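PDB 1HCU: alpha-1,2-mannosidase from Trichoderma reesei, which probably trims alpha-1,2-linked mannose residues from high-mannose N-glycans on glycoproteins, as a calcium-dependent glycosyl hydrolase of family 47. Local coordinates for residues A[291-296]-A[329-334]. Sequence-based numbering, arbitrary orientation.
Sequences TFLSSY and IDFGIK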
loop_
_atom_site.group_PDB
_atom_site.type_symbol
_atom_site.label_atom_id
_atom_site.label_comp_id
_atom_site.label_asym_id
_atom_site.label_seq_id
_atom_site.Cartn_x
_atom_site.Cartn_y
_atom_site.Cartn_z
ATOM N N THR A 291 -21.354 1.296 -3.014
ATOM C CA THR A 291 -20.896 -0.072 -2.941
ATOM C C THR A 291 -19.599 -0.176 -2.147
ATOM O O THR A 291 -18.595 0.435 -2.515
ATOM C CB THR A 291 -20.651 -0.658 -4.338
ATOM O OG1 THR A 291 -21.881 -0.669 -5.080
ATOM C CG2 THR A 291 -20.124 -2.084 -4.220
ATOM N N PHE A 292 -19.630 -0.952 -1.063
ATOM C CA PHE A 292 -18.454 -1.178 -0.218
ATOM C C PHE A 292 -18.143 -2.675 -0.184
ATOM O O PHE A 292 -18.961 -3.497 -0.595
ATOM C CB PHE A 292 -18.697 -0.706 1.227
ATOM C CG PHE A 292 -18.962 0.769 1.355
ATOM C CD1 PHE A 292 -18.044 1.703 0.870
ATOM C CD2 PHE A 292 -20.139 1.228 1.940
ATOM C CE1 PHE A 292 -18.302 3.069 0.966
ATOM C CE2 PHE A 292 -20.405 2.597 2.041
ATOM C CZ PHE A 292 -19.488 3.515 1.553
ATOM N N LEU A 293 -16.963 -3.026 0.317
ATOM C CA LEU A 293 -16.576 -4.429 0.418
ATOM C C LEU A 293 -16.740 -4.906 1.863
ATOM O O LEU A 293 -16.185 -4.305 2.797
ATOM C CB LEU A 293 -15.121 -4.628 -0.042
ATOM C CG LEU A 293 -14.816 -4.332 -1.521
ATOM C CD1 LEU A 293 -13.394 -4.781 -1.894
ATOM C CD2 LEU A 293 -15.827 -5.059 -2.384
ATOM N N SER A 294 -17.519 -5.972 2.048
ATOM C CA SER A 294 -17.734 -6.544 3.375
ATOM C C SER A 294 -16.607 -7.528 3.650
ATOM O O SER A 294 -15.901 -7.939 2.726
ATOM C CB SER A 294 -19.062 -7.313 3.443
ATOM O OG SER A 294 -20.189 -6.459 3.341
ATOM N N SER A 295 -16.439 -7.891 4.920
ATOM C CA SER A 295 -15.435 -8.867 5.319
ATOM C C SER A 295 -16.214 -10.171 5.338
ATOM O O SER A 295 -17.444 -10.157 5.229
ATOM C CB SER A 295 -14.907 -8.566 6.719
ATOM O OG SER A 295 -15.947 -8.671 7.672
ATOM N N TYR A 296 -15.524 -11.296 5.491
ATOM C CA TYR A 296 -16.219 -12.576 5.483
ATOM C C TYR A 296 -15.621 -13.627 6.391
ATOM O O TYR A 296 -14.463 -13.547 6.792
ATOM C CB TYR A 296 -16.282 -13.126 4.051
ATOM C CG TYR A 296 -14.926 -13.458 3.461
ATOM C CD1 TYR A 296 -14.313 -14.693 3.710
ATOM C CD2 TYR A 296 -14.233 -12.525 2.686
ATOM C CE1 TYR A 296 -13.031 -14.986 3.201
ATOM C CE2 TYR A 296 -12.961 -12.808 2.177
ATOM C CZ TYR A 296 -12.368 -14.040 2.442
ATOM O OH TYR A 296 -11.114 -14.307 1.958
ATOM N N ILE A 329 -12.927 -3.131 -14.564
ATOM C CA ILE A 329 -12.735 -1.696 -14.573
ATOM C C ILE A 329 -13.985 -1.012 -14.006
ATOM O O ILE A 329 -13.880 -0.158 -13.124
ATOM C CB ILE A 329 -12.447 -1.171 -16.001
ATOM C CG1 ILE A 329 -11.121 -1.770 -16.510
ATOM C CG2 ILE A 329 -12.405 0.352 -15.991
ATOM C CD1 ILE A 329 -10.739 -1.360 -17.929
ATOM N N ASP A 330 -15.167 -1.396 -14.486
ATOM C CA ASP A 330 -16.410 -0.806 -13.986
ATOM C C ASP A 330 -16.546 -0.975 -12.479
ATOM O O ASP A 330 -16.917 -0.032 -11.768
ATOM C CB ASP A 330 -17.645 -1.442 -14.638
ATOM C CG ASP A 330 -17.725 -1.190 -16.124
ATOM O OD1 ASP A 330 -17.073 -0.240 -16.610
ATOM O OD2 ASP A 330 -18.457 -1.943 -16.802
ATOM N N PHE A 331 -16.270 -2.185 -11.997
ATOM C CA PHE A 331 -16.378 -2.462 -10.571
ATOM C C PHE A 331 -15.369 -1.621 -9.794
ATOM O O PHE A 331 -15.696 -1.072 -8.749
ATOM C CB PHE A 331 -16.177 -3.962 -10.296
ATOM C CG PHE A 331 -16.464 -4.353 -8.876
ATOM C CD1 PHE A 331 -15.430 -4.607 -7.989
ATOM C CD2 PHE A 331 -17.773 -4.411 -8.411
ATOM C CE1 PHE A 331 -15.690 -4.911 -6.655
ATOM C CE2 PHE A 331 -18.047 -4.716 -7.074
ATOM C CZ PHE A 331 -17.006 -4.965 -6.196
ATOM N N GLY A 332 -14.154 -1.501 -10.321
ATOM C CA GLY A 332 -13.142 -0.696 -9.658
ATOM C C GLY A 332 -13.532 0.776 -9.586
ATOM O O GLY A 332 -13.302 1.435 -8.571
ATOM N N ILE A 333 -14.117 1.296 -10.664
ATOM C CA ILE A 333 -14.553 2.694 -10.714
ATOM C C ILE A 333 -15.617 2.949 -9.642
ATOM O O ILE A 333 -15.613 3.984 -8.972
ATOM C CB ILE A 333 -15.159 3.051 -12.104
ATOM C CG1 ILE A 333 -14.065 3.036 -13.176
ATOM C CG2 ILE A 333 -15.815 4.421 -12.065
ATOM C CD1 ILE A 333 -12.915 3.981 -12.887
ATOM N N LYS A 334 -16.524 1.993 -9.486
ATOM C CA LYS A 334 -17.597 2.092 -8.506
ATOM C C LYS A 334 -16.999 2.099 -7.103
ATOM O O LYS A 334 -17.445 2.833 -6.223
ATOM C CB LYS A 334 -18.566 0.910 -8.673
ATOM C CG LYS A 334 -19.681 0.834 -7.638
ATOM C CD LYS A 334 -20.480 2.129 -7.597
ATOM C CE LYS A 334 -21.432 2.177 -6.416
ATOM N NZ LYS A 334 -22.680 1.393 -6.631
#
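K334 and T291 supply the polar half of a small contact, about 205 Å² in all, in which the start of a strand and the residue leading into it meet the flank of a helix. The ammonium NZ of K334 donates a hydrogen bond of 2.7 Å to OG1 of T291, although the placing of that hydroxyl is somewhat doubtful. A weaker bond to the carbonyl oxygen of D289 gives the same ammonium a second partner. The lysine leaves its helix with CG anti to the backbone N (chi1 176°), and its chain bends at chi2 and chi4; it thus crosses the short threonine side chain at about a right angle, with CG of K334 3.7 Å from CB of T291. An alanine here would probably leave the T291 hydroxyl without this donor and open a gap beside CB, where the methylenes now pack.

Apolar packing adds a second zone, one helical turn back. CD2 of L293 comes to the edge of the F331 ring, close to its plane, 4.0 Å from CZ. The methyl CG2 of T291 reaches the same ring obliquely, 4.4 Å from CE2. F331 also meets the ring of F316 on helix 312-323, while L293 touches L335 of helix 326-344.

Backbone amides at the start of the strand are held by the same helix farther along: S338 OG bonds to the amide N of T291, just before the strand, and Y339 OH to that of L293. Strand 292-297, paired with neighbours in an antiparallel sheet, is thereby fastened to helix 326-344, whose I333 packs in turn on helix 393-405. The L293 side chain lies about 13 Å from the bound calcium ion and about 9 Å from the side chain of D245, a predicted active-site residue. This is sheet-on-helix packing on the (alpha/alpha) barrel of glycosyl hydrolase family 47.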